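Local coordinates for protein phosphatase Slingshot homolog 2 (Homo sapiens, PDB 2NT2), which dephosphorylates cofilin as a tyrosine and serine/threonine protein phosphatase, here represented by its catalytic domain, and so regulates the disassembly of actin filaments, at residues A[98-103]-A[133-138]; A[69-74]-A[104-109]; A[109-114]-A[137-142]; A[5-10]-A[115-120]. The protein carries 1 engineered substitution. One frame throughout, in Å; residues are numbered along the deposited sequence.

All four contacts lie in the helical layer of the phosphatase domain or join it to the sheet. Along the chain, contact 4 opens first, with edge strand 5-8. Helix 67-79 then enters contact 2. Contacts 1 and 3 are close, with centres about 6 Å apart, and contact 2 is centred about 9 Å from contact 1. Contact 4 is farther off, its centre about 13 Å from those of contacts 1 and 2. Contacts 1 and 2 pack helices 129-143 and 67-79 on 94-107, the helix that follows the active-site loop. Contacts 3 and 4 join helix 111-121 to helix 129-143 and to the sheet.

Contact 1 of 4, residues A[98-103]-A[133-138]; sequences TVIAYA and RQLEEY
Two nearly parallel helices of the phosphatase domain meet where Ala101 of helix 94-107 faces Leu135 and Tyr138 of helix 129-143. The axes of 98-103 and 133-138 approach to 10.5 Å, at 11° to each other. The larger side chains of helix 129-143 bridge that distance. Leu135 reaches over with one methyl: its CD2 lies 3.8 Å from Ala101 CB. The same methyl is 4.1 Å from Ile100 CG2, and these two side chains cross at about a right angle. Helix 94-107 follows the phosphate-binding loop of the protein-tyrosine phosphatase fold. That loop carries the position of the phosphocysteine intermediate, occupied here by the engineered Ser88, whose side chain is about 11 Å from that of Ile100. The contact is buried. One helical turn after Leu135, with chi1 at -168°, the Tyr138 ring swings away from its own backbone N and lies along Ala101. Tyr138 CE2 is 3.5 Å from Ala101 CB. The ring also presents its edge to the backbone carbonyl, with CE2 only 3.2 Å from Ala101 O and the oxygen near the ring plane. Replacing Tyr138 by an alanine would probably open a gap beside Ala101 and leave Trp67 without its edge-to-face ring partner.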
# COMPACT_ATOMS: atom_id res chain seq x y z
N THR A 98 -0.88 -0.05 -4.78
CA THR A 98 -0.78 1.21 -4.06
C THR A 98 0.66 1.51 -3.68
O THR A 98 1.16 2.61 -3.88
CB THR A 98 -1.63 1.18 -2.77
OG1 THR A 98 -3.01 1.03 -3.13
CG2 THR A 98 -1.51 2.51 -2.03
N VAL A 99 1.34 0.49 -3.16
CA VAL A 99 2.74 0.65 -2.77
C VAL A 99 3.61 0.98 -3.98
O VAL A 99 4.51 1.82 -3.92
CB VAL A 99 3.29 -0.61 -2.07
CG1 VAL A 99 4.81 -0.54 -1.99
CG2 VAL A 99 2.69 -0.76 -0.68
N ILE A 100 3.34 0.33 -5.11
CA ILE A 100 4.15 0.60 -6.30
C ILE A 100 3.99 2.05 -6.75
O ILE A 100 4.97 2.71 -7.09
CB ILE A 100 3.81 -0.35 -7.46
CG1 ILE A 100 4.25 -1.79 -7.26
CG2 ILE A 100 4.38 0.21 -8.76
CD1 ILE A 100 3.28 -2.85 -7.74
N ALA A 101 2.75 2.54 -6.74
CA ALA A 101 2.42 3.90 -7.11
C ALA A 101 3.10 4.90 -6.19
O ALA A 101 3.61 5.92 -6.65
CB ALA A 101 0.92 4.12 -7.08
N TYR A 102 3.10 4.64 -4.89
CA TYR A 102 3.73 5.58 -3.97
C TYR A 102 5.22 5.74 -4.29
O TYR A 102 5.74 6.85 -4.31
CB TYR A 102 3.55 5.13 -2.52
CG TYR A 102 4.36 5.94 -1.53
CD1 TYR A 102 3.95 7.21 -1.15
CD2 TYR A 102 5.53 5.43 -0.97
CE1 TYR A 102 4.68 7.96 -0.25
CE2 TYR A 102 6.27 6.18 -0.07
CZ TYR A 102 5.84 7.44 0.29
OH TYR A 102 6.58 8.17 1.19
N ALA A 103 5.89 4.62 -4.55
CA ALA A 103 7.31 4.62 -4.88
C ALA A 103 7.60 5.39 -6.16
O ALA A 103 8.57 6.15 -6.25
CB ALA A 103 7.84 3.20 -4.98
N ARG A 133 -2.99 -1.66 -15.67
CA ARG A 133 -3.27 -0.61 -16.66
C ARG A 133 -3.18 0.76 -16.01
O ARG A 133 -2.66 1.71 -16.59
CB ARG A 133 -4.65 -0.83 -17.27
CG ARG A 133 -4.79 -0.33 -18.70
CD ARG A 133 -5.82 0.79 -18.79
NE ARG A 133 -6.90 0.50 -19.72
CZ ARG A 133 -6.99 0.94 -20.97
NH1 ARG A 133 -6.04 1.72 -21.48
NH2 ARG A 133 -8.03 0.60 -21.72
N GLN A 134 -3.70 0.86 -14.79
CA GLN A 134 -3.79 2.14 -14.10
C GLN A 134 -2.43 2.66 -13.65
O GLN A 134 -2.20 3.87 -13.66
CB GLN A 134 -4.74 2.04 -12.90
CG GLN A 134 -6.20 2.07 -13.30
CD GLN A 134 -7.10 1.40 -12.29
OE1 GLN A 134 -7.18 1.82 -11.13
NE2 GLN A 134 -7.80 0.37 -12.73
N LEU A 135 -1.54 1.76 -13.27
CA LEU A 135 -0.18 2.14 -12.88
C LEU A 135 0.59 2.70 -14.07
O LEU A 135 1.33 3.67 -13.93
CB LEU A 135 0.56 0.95 -12.27
CG LEU A 135 0.16 0.58 -10.84
CD1 LEU A 135 0.63 -0.83 -10.51
CD2 LEU A 135 0.69 1.58 -9.83
N GLU A 136 0.37 2.10 -15.24
CA GLU A 136 0.88 2.62 -16.50
C GLU A 136 0.32 4.01 -16.77
O GLU A 136 1.03 4.91 -17.22
CB GLU A 136 0.47 1.72 -17.67
CG GLU A 136 1.28 0.45 -17.85
CD GLU A 136 0.64 -0.48 -18.86
OE1 GLU A 136 -0.17 0.00 -19.69
OE2 GLU A 136 0.94 -1.70 -18.80
N GLU A 137 -0.98 4.19 -16.50
CA GLU A 137 -1.55 5.53 -16.62
C GLU A 137 -0.83 6.48 -15.66
O GLU A 137 -0.36 7.54 -16.07
CB GLU A 137 -3.05 5.53 -16.35
CG GLU A 137 -3.71 6.87 -16.64
CD GLU A 137 -5.22 6.83 -16.72
OE1 GLU A 137 -5.82 7.92 -16.86
OE2 GLU A 137 -5.80 5.72 -16.64
N TYR A 138 -0.77 6.07 -14.40
CA TYR A 138 -0.20 6.88 -13.32
C TYR A 138 1.17 7.41 -13.73
O TYR A 138 1.46 8.60 -13.61
CB TYR A 138 -0.09 6.05 -12.05
CG TYR A 138 0.20 6.80 -10.78
CD1 TYR A 138 -0.55 7.90 -10.42
CD2 TYR A 138 1.23 6.40 -9.93
CE1 TYR A 138 -0.29 8.61 -9.26
CE2 TYR A 138 1.50 7.10 -8.76
CZ TYR A 138 0.73 8.20 -8.43
OH TYR A 138 0.98 8.90 -7.28

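Contact 2 of 4, residues A[69-74]-A[104-109]; sequences DTYKFI and MKEYGW
Glu106 OE1 has several polar neighbours, among them Tyr71 OH at 3.3 Å across the contact. The hydroxyl of Tyr102 is also close, and Lys78 NZ forms a long, weak ion pair with the same oxygen. The contact joins two helices of the phosphatase domain, 67-79 and 94-107, which come before and after strand 83-87 of the central sheet. It lies at the surface, near the C-terminal end of helix 94-107. Tyr71 is the residue that reaches across. Its chi1 of -179° projects the ring from helix 67-79 towards Lys105 and Glu106. The carboxylate of Glu106 lies near the hydroxyl end of the ring, the two planes 17° apart. Tyr102 meets the Tyr71 ring as well, with the planes oblique. The Lys105 chain passes over one face of the ring, at about a right angle to the direction of the Tyr71 side chain, its CG 3.8 Å from Tyr71 CE1. The bend at its last torsion keeps NZ above the same face, in a cation-pi contact 4.4 Å from the Tyr71 ring centroid. With a serine in place of Tyr71, Lys105 would probably lose the aromatic face beneath its chain and be freer to turn. Lys105 CE makes a CH-pi contact, 3.6 Å above the plane and over the ring centre.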
# COMPACT_ATOMS: atom_id res chain seq x y z
N ASP A 69 -4.32 10.38 -2.08
CA ASP A 69 -4.84 10.16 -0.73
C ASP A 69 -3.92 9.19 0.01
O ASP A 69 -3.55 9.40 1.16
CB ASP A 69 -6.24 9.55 -0.78
CG ASP A 69 -7.33 10.52 -1.17
OD1 ASP A 69 -7.03 11.67 -1.52
OD2 ASP A 69 -8.52 10.11 -1.11
N THR A 70 -3.59 8.11 -0.69
CA THR A 70 -2.68 7.11 -0.14
C THR A 70 -1.30 7.73 0.06
O THR A 70 -0.66 7.57 1.10
CB THR A 70 -2.61 5.87 -1.04
OG1 THR A 70 -2.16 6.20 -2.35
CG2 THR A 70 -4.01 5.28 -1.24
N TYR A 71 -0.88 8.50 -0.95
CA TYR A 71 0.37 9.24 -0.83
C TYR A 71 0.38 10.10 0.43
O TYR A 71 1.36 10.07 1.18
CB TYR A 71 0.59 10.15 -2.05
CG TYR A 71 1.90 10.91 -1.96
CD1 TYR A 71 3.09 10.28 -2.29
CD2 TYR A 71 1.96 12.23 -1.54
CE1 TYR A 71 4.30 10.94 -2.21
CE2 TYR A 71 3.16 12.91 -1.45
CZ TYR A 71 4.33 12.26 -1.79
OH TYR A 71 5.54 12.92 -1.71
N LYS A 72 -0.68 10.86 0.63
CA LYS A 72 -0.84 11.78 1.74
C LYS A 72 -0.64 11.09 3.09
O LYS A 72 0.08 11.57 3.96
CB LYS A 72 -2.24 12.42 1.69
CG LYS A 72 -2.32 13.84 2.19
CD LYS A 72 -3.14 13.96 3.47
CE LYS A 72 -2.43 14.79 4.53
NZ LYS A 72 -1.19 14.12 5.03
N PHE A 73 -1.32 9.96 3.25
CA PHE A 73 -1.28 9.22 4.50
C PHE A 73 0.11 8.65 4.78
O PHE A 73 0.65 8.84 5.87
CB PHE A 73 -2.31 8.09 4.47
CG PHE A 73 -2.51 7.44 5.83
CD1 PHE A 73 -3.14 8.13 6.85
CD2 PHE A 73 -2.08 6.14 6.07
CE1 PHE A 73 -3.33 7.56 8.09
CE2 PHE A 73 -2.27 5.56 7.30
CZ PHE A 73 -2.89 6.26 8.32
N ILE A 74 0.67 7.96 3.79
CA ILE A 74 1.97 7.31 3.94
C ILE A 74 3.06 8.34 4.20
O ILE A 74 3.98 8.10 4.98
CB ILE A 74 2.36 6.50 2.69
CG1 ILE A 74 1.40 5.36 2.32
CG2 ILE A 74 3.78 5.96 2.82
CD1 ILE A 74 1.71 4.72 0.99
N MET A 104 6.75 5.22 -7.17
CA MET A 104 6.87 6.00 -8.41
C MET A 104 6.81 7.50 -8.09
O MET A 104 7.67 8.28 -8.47
CB MET A 104 5.74 5.66 -9.37
CG MET A 104 5.86 4.34 -10.09
SD MET A 104 4.33 3.81 -10.89
CE MET A 104 4.15 5.05 -12.16
N LYS A 105 5.76 7.87 -7.38
CA LYS A 105 5.56 9.26 -6.98
C LYS A 105 6.69 9.77 -6.09
O LYS A 105 7.31 10.80 -6.36
CB LYS A 105 4.22 9.43 -6.26
CG LYS A 105 3.86 10.89 -6.03
CD LYS A 105 2.36 11.10 -6.03
CE LYS A 105 2.01 12.40 -5.30
NZ LYS A 105 2.79 13.55 -5.84
N GLU A 106 6.94 9.04 -5.01
CA GLU A 106 7.86 9.47 -3.95
C GLU A 106 9.30 9.54 -4.42
O GLU A 106 9.96 10.57 -4.22
CB GLU A 106 7.73 8.53 -2.75
CG GLU A 106 8.62 8.83 -1.57
CD GLU A 106 8.45 10.21 -0.99
OE1 GLU A 106 7.39 10.53 -0.41
OE2 GLU A 106 9.40 11.02 -1.11
N TYR A 107 9.82 8.47 -5.02
CA TYR A 107 11.24 8.50 -5.39
C TYR A 107 11.43 8.76 -6.88
O TYR A 107 12.56 8.78 -7.37
CB TYR A 107 11.94 7.21 -4.94
CG TYR A 107 11.68 6.91 -3.48
CD1 TYR A 107 11.06 5.74 -3.09
CD2 TYR A 107 12.05 7.81 -2.48
CE1 TYR A 107 10.82 5.47 -1.75
CE2 TYR A 107 11.82 7.55 -1.14
CZ TYR A 107 11.20 6.36 -0.78
OH TYR A 107 10.96 6.09 0.54
N GLY A 108 10.32 8.96 -7.58
CA GLY A 108 10.31 9.26 -9.00
C GLY A 108 10.80 8.10 -9.84
O GLY A 108 11.48 8.27 -10.86
N TRP A 109 10.45 6.89 -9.42
CA TRP A 109 10.86 5.66 -10.06
C TRP A 109 10.03 5.30 -11.28
O TRP A 109 8.81 5.49 -11.29
CB TRP A 109 10.76 4.53 -9.02
CG TRP A 109 11.93 4.54 -8.08
CD1 TRP A 109 12.97 5.42 -8.06
CD2 TRP A 109 12.17 3.60 -7.02
NE1 TRP A 109 13.85 5.10 -7.06
CE2 TRP A 109 13.38 3.98 -6.40
CE3 TRP A 109 11.48 2.49 -6.54
CZ2 TRP A 109 13.91 3.28 -5.32
CZ3 TRP A 109 12.01 1.80 -5.47
CH2 TRP A 109 13.22 2.20 -4.88

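Contact 3 of 4, residues A[109-114]-A[137-142]; sequences WNLDRA and EYQGIL
Gln139, which meets Leu111 and Asn110, carries this contact from helix 129-143. At Gln139 the backbones come nearest, with its CA 6.6 Å from Leu111 CA. The Gln139 side chain leaves opposite its own backbone N (chi1 -175°) and stays extended beyond CG, which carries the amide straight across to the other helix. The amide carbon, Gln139 CD, lies 3.8 Å from Leu111 CB and 4.0 Å from Leu111 N. Which way round the amide is turned remains doubtful. The place it reaches is the start of helix 111-121, where Asn110 holds the N-cap position but makes no capping bond with its side chain. The link is therefore between the first turn of one helix and the flank of the last helix of the phosphatase domain. Leu111 brings its CB to the amide. Its branched end packs on Ile100 of helix 94-107 and on Leu135 and Glu136. The Gln139 side chain also packs on Met104 of helix 94-107. Farther along, Leu142, one turn beyond Tyr138, closes over that ring, its CD1 lying 3.7 Å above the plane and towards the rim of one face.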
# COMPACT_ATOMS: atom_id res chain seq x y z
N TRP A 109 10.45 6.89 -9.42
CA TRP A 109 10.86 5.66 -10.06
C TRP A 109 10.03 5.30 -11.28
O TRP A 109 8.81 5.49 -11.29
CB TRP A 109 10.76 4.53 -9.02
CG TRP A 109 11.93 4.54 -8.08
CD1 TRP A 109 12.97 5.42 -8.06
CD2 TRP A 109 12.17 3.60 -7.02
NE1 TRP A 109 13.85 5.10 -7.06
CE2 TRP A 109 13.38 3.98 -6.40
CE3 TRP A 109 11.48 2.49 -6.54
CZ2 TRP A 109 13.91 3.28 -5.32
CZ3 TRP A 109 12.01 1.80 -5.47
CH2 TRP A 109 13.22 2.20 -4.88
N ASN A 110 10.67 4.77 -12.32
CA ASN A 110 9.94 4.20 -13.45
C ASN A 110 9.01 3.09 -12.96
O ASN A 110 9.25 2.53 -11.89
CB ASN A 110 10.90 3.64 -14.49
CG ASN A 110 11.45 4.68 -15.43
OD1 ASN A 110 11.18 5.88 -15.27
ND2 ASN A 110 12.22 4.23 -16.41
N LEU A 111 7.97 2.76 -13.72
CA LEU A 111 7.05 1.73 -13.26
C LEU A 111 7.74 0.38 -13.13
O LEU A 111 7.61 -0.29 -12.10
CB LEU A 111 5.84 1.61 -14.18
CG LEU A 111 4.95 0.37 -13.96
CD1 LEU A 111 4.51 0.26 -12.51
CD2 LEU A 111 3.75 0.43 -14.90
N ASP A 112 8.44 -0.06 -14.18
CA ASP A 112 9.10 -1.37 -14.07
C ASP A 112 10.10 -1.40 -12.92
O ASP A 112 10.16 -2.39 -12.20
CB ASP A 112 9.74 -1.73 -15.41
CG ASP A 112 8.68 -2.27 -16.36
OD1 ASP A 112 7.53 -1.78 -16.34
OD2 ASP A 112 9.00 -3.21 -17.12
N ARG A 113 10.80 -0.29 -12.77
CA ARG A 113 11.65 0.07 -11.65
C ARG A 113 11.00 -0.28 -10.31
O ARG A 113 11.53 -1.07 -9.54
CB ARG A 113 11.87 1.58 -11.68
CG ARG A 113 13.28 2.11 -11.52
CD ARG A 113 13.55 3.18 -12.57
NE ARG A 113 13.79 4.51 -12.01
CZ ARG A 113 14.39 5.48 -12.69
NH1 ARG A 113 14.81 5.29 -13.93
NH2 ARG A 113 14.58 6.66 -12.12
N ALA A 114 9.87 0.35 -10.03
CA ALA A 114 9.15 0.23 -8.77
C ALA A 114 8.47 -1.13 -8.66
O ALA A 114 8.55 -1.79 -7.63
CB ALA A 114 8.12 1.34 -8.63
N GLU A 137 -0.98 4.19 -16.50
CA GLU A 137 -1.55 5.53 -16.62
C GLU A 137 -0.83 6.48 -15.66
O GLU A 137 -0.36 7.54 -16.07
CB GLU A 137 -3.05 5.53 -16.35
CG GLU A 137 -3.71 6.87 -16.64
CD GLU A 137 -5.22 6.83 -16.72
OE1 GLU A 137 -5.82 7.92 -16.86
OE2 GLU A 137 -5.80 5.72 -16.64
N TYR A 138 -0.77 6.07 -14.40
CA TYR A 138 -0.20 6.88 -13.32
C TYR A 138 1.17 7.41 -13.73
O TYR A 138 1.46 8.60 -13.61
CB TYR A 138 -0.09 6.05 -12.05
CG TYR A 138 0.20 6.80 -10.78
CD1 TYR A 138 -0.55 7.90 -10.42
CD2 TYR A 138 1.23 6.40 -9.93
CE1 TYR A 138 -0.29 8.61 -9.26
CE2 TYR A 138 1.50 7.10 -8.76
CZ TYR A 138 0.73 8.20 -8.43
OH TYR A 138 0.98 8.90 -7.28
N GLN A 139 1.98 6.51 -14.27
CA GLN A 139 3.27 6.85 -14.85
C GLN A 139 3.13 8.01 -15.84
O GLN A 139 3.79 9.05 -15.68
CB GLN A 139 3.85 5.63 -15.56
CG GLN A 139 5.25 5.84 -16.12
CD GLN A 139 5.84 4.51 -16.58
OE1 GLN A 139 5.18 3.79 -17.33
NE2 GLN A 139 7.04 4.20 -16.12
N GLY A 140 2.26 7.85 -16.83
CA GLY A 140 2.01 8.90 -17.79
C GLY A 140 1.56 10.18 -17.12
O GLY A 140 1.99 11.27 -17.49
N ILE A 141 0.71 10.06 -16.11
CA ILE A 141 0.23 11.24 -15.41
C ILE A 141 1.38 11.91 -14.65
O ILE A 141 1.55 13.13 -14.65
CB ILE A 141 -0.92 10.93 -14.44
CG1 ILE A 141 -2.22 10.53 -15.13
CG2 ILE A 141 -1.14 12.10 -13.50
CD1 ILE A 141 -3.14 9.66 -14.30
N LEU A 142 2.21 11.11 -13.98
CA LEU A 142 3.29 11.70 -13.19
C LEU A 142 4.22 12.51 -14.08
O LEU A 142 4.74 13.55 -13.67
CB LEU A 142 4.04 10.61 -12.43
CG LEU A 142 3.30 9.99 -11.24
CD1 LEU A 142 4.19 8.99 -10.51
CD2 LEU A 142 2.82 11.07 -10.28

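Contact 4 of 4, residues A[5-10]-A[115-120]; sequences TQIFEH and YDYVKE
The hydroxyl of Tyr117 meets the backbone carbonyl of Ile7 almost head-on. Tyr117 OH gives a hydrogen bond to Ile7 O at 2.9 Å, and the C=O...O angle is 171°. The helix thus ties itself by a side chain to the main chain of a strand. The Tyr117 ring extends from helix 111-121 towards the strand, and Ile7 O lies near the ring plane, at its edge. Ile7 and Phe8 together form a classic beta bulge against strand 11-14. Strand 5-8 is an outermost strand of the sheet in the phosphatase domain, and helix 111-121 packs against it; segment 115-120 runs roughly antiparallel to the strand (153°), the axes 9.3 Å apart. Within this arrangement the Ile7 and Tyr117 side chains run alongside in opposite senses. Ile7 CG2 touches Tyr117 CE2 at 3.5 Å. The same methyl reaches Val118 CG2 at 4.1 Å. Phe8 lies next to the tyrosine with its ring plane only 11° away from parallel, but the rings are displaced so far that little of one lies over the other, their centroids 5.2 Å apart. Their nearest atoms are Phe8 CE2 and Tyr117 CE2, at 3.3 Å. Both rings have further edge-to-face partners, Tyr107 for Phe8 and Trp109 for Tyr117. Across the bulge, Gln6 NE2 bonds to Glu9 O at 3.2 Å, from above the carbonyl plane.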
# COMPACT_ATOMS: atom_id res chain seq x y z
N THR A 5 5.75 -7.24 4.55
CA THR A 5 7.02 -7.06 3.85
C THR A 5 7.46 -5.60 3.91
O THR A 5 6.73 -4.72 3.45
CB THR A 5 6.94 -7.50 2.38
OG1 THR A 5 6.44 -8.84 2.30
CG2 THR A 5 8.33 -7.52 1.76
N GLN A 6 8.64 -5.35 4.46
CA GLN A 6 9.17 -3.99 4.52
C GLN A 6 9.63 -3.56 3.13
O GLN A 6 10.50 -4.19 2.54
CB GLN A 6 10.32 -3.86 5.51
CG GLN A 6 10.57 -2.41 5.93
CD GLN A 6 11.50 -2.25 7.10
OE1 GLN A 6 12.21 -3.17 7.51
NE2 GLN A 6 11.53 -1.05 7.67
N ILE A 7 9.04 -2.47 2.64
CA ILE A 7 9.44 -2.01 1.30
C ILE A 7 10.28 -0.75 1.38
O ILE A 7 11.23 -0.57 0.62
CB ILE A 7 8.21 -1.80 0.41
CG1 ILE A 7 7.26 -3.00 0.43
CG2 ILE A 7 8.63 -1.46 -1.00
CD1 ILE A 7 7.95 -4.31 0.08
N PHE A 8 9.92 0.13 2.31
CA PHE A 8 10.74 1.30 2.60
C PHE A 8 10.92 1.42 4.11
O PHE A 8 10.31 0.61 4.81
CB PHE A 8 10.13 2.56 2.00
CG PHE A 8 10.09 2.47 0.47
CD1 PHE A 8 8.89 2.57 -0.20
CD2 PHE A 8 11.26 2.29 -0.25
CE1 PHE A 8 8.85 2.49 -1.57
CE2 PHE A 8 11.23 2.20 -1.63
CZ PHE A 8 10.02 2.31 -2.28
N GLU A 9 11.75 2.36 4.54
CA GLU A 9 11.98 2.54 5.97
C GLU A 9 10.64 2.63 6.71
O GLU A 9 10.46 2.01 7.75
CB GLU A 9 12.83 3.78 6.25
CG GLU A 9 12.22 4.81 7.18
CD GLU A 9 12.48 4.55 8.65
OE1 GLU A 9 12.84 5.51 9.37
OE2 GLU A 9 12.31 3.39 9.11
N HIS A 10 9.72 3.36 6.10
CA HIS A 10 8.43 3.68 6.71
C HIS A 10 7.27 2.94 6.08
O HIS A 10 6.11 3.33 6.29
CB HIS A 10 8.20 5.20 6.62
CG HIS A 10 8.12 5.68 5.20
ND1 HIS A 10 9.14 5.51 4.29
CD2 HIS A 10 7.13 6.33 4.54
CE1 HIS A 10 8.78 6.04 3.13
NE2 HIS A 10 7.56 6.55 3.25
N TYR A 115 7.80 -1.56 -9.73
CA TYR A 115 7.18 -2.89 -9.70
C TYR A 115 8.25 -3.95 -9.40
O TYR A 115 8.06 -4.78 -8.51
CB TYR A 115 6.48 -3.21 -11.02
CG TYR A 115 5.87 -4.58 -11.10
CD1 TYR A 115 4.59 -4.83 -10.62
CD2 TYR A 115 6.57 -5.65 -11.67
CE1 TYR A 115 4.02 -6.09 -10.70
CE2 TYR A 115 6.00 -6.91 -11.75
CZ TYR A 115 4.73 -7.13 -11.26
OH TYR A 115 4.17 -8.38 -11.34
N ASP A 116 9.36 -3.89 -10.12
CA ASP A 116 10.51 -4.75 -9.93
C ASP A 116 11.06 -4.67 -8.50
O ASP A 116 11.45 -5.67 -7.92
CB ASP A 116 11.63 -4.38 -10.90
CG ASP A 116 11.39 -4.91 -12.29
OD1 ASP A 116 10.34 -5.55 -12.52
OD2 ASP A 116 12.26 -4.69 -13.16
N TYR A 117 11.13 -3.45 -7.99
CA TYR A 117 11.61 -3.24 -6.62
C TYR A 117 10.70 -3.97 -5.64
O TYR A 117 11.14 -4.72 -4.77
CB TYR A 117 11.68 -1.76 -6.30
CG TYR A 117 12.17 -1.45 -4.90
CD1 TYR A 117 13.53 -1.41 -4.62
CD2 TYR A 117 11.28 -1.19 -3.87
CE1 TYR A 117 13.98 -1.13 -3.34
CE2 TYR A 117 11.72 -0.91 -2.59
CZ TYR A 117 13.07 -0.88 -2.33
OH TYR A 117 13.53 -0.60 -1.07
N VAL A 118 9.40 -3.74 -5.81
CA VAL A 118 8.39 -4.32 -4.93
C VAL A 118 8.25 -5.81 -5.16
O VAL A 118 8.07 -6.57 -4.20
CB VAL A 118 7.02 -3.64 -5.11
CG1 VAL A 118 5.98 -4.33 -4.24
CG2 VAL A 118 7.09 -2.15 -4.78
N LYS A 119 8.34 -6.26 -6.41
CA LYS A 119 8.15 -7.68 -6.71
C LYS A 119 9.26 -8.52 -6.08
O LYS A 119 9.01 -9.63 -5.61
CB LYS A 119 8.09 -7.92 -8.21
CG LYS A 119 8.11 -9.39 -8.61
CD LYS A 119 6.76 -10.04 -8.37
CE LYS A 119 6.61 -11.32 -9.17
NZ LYS A 119 5.43 -12.13 -8.76
N GLU A 120 10.47 -7.98 -6.08
CA GLU A 120 11.64 -8.65 -5.54
C GLU A 120 11.48 -8.99 -4.07
O GLU A 120 11.81 -10.10 -3.64
CB GLU A 120 12.89 -7.78 -5.73
CG GLU A 120 14.01 -8.51 -6.46
CD GLU A 120 15.38 -7.98 -6.08
OE1 GLU A 120 15.91 -8.41 -5.04
OE2 GLU A 120 15.93 -7.14 -6.83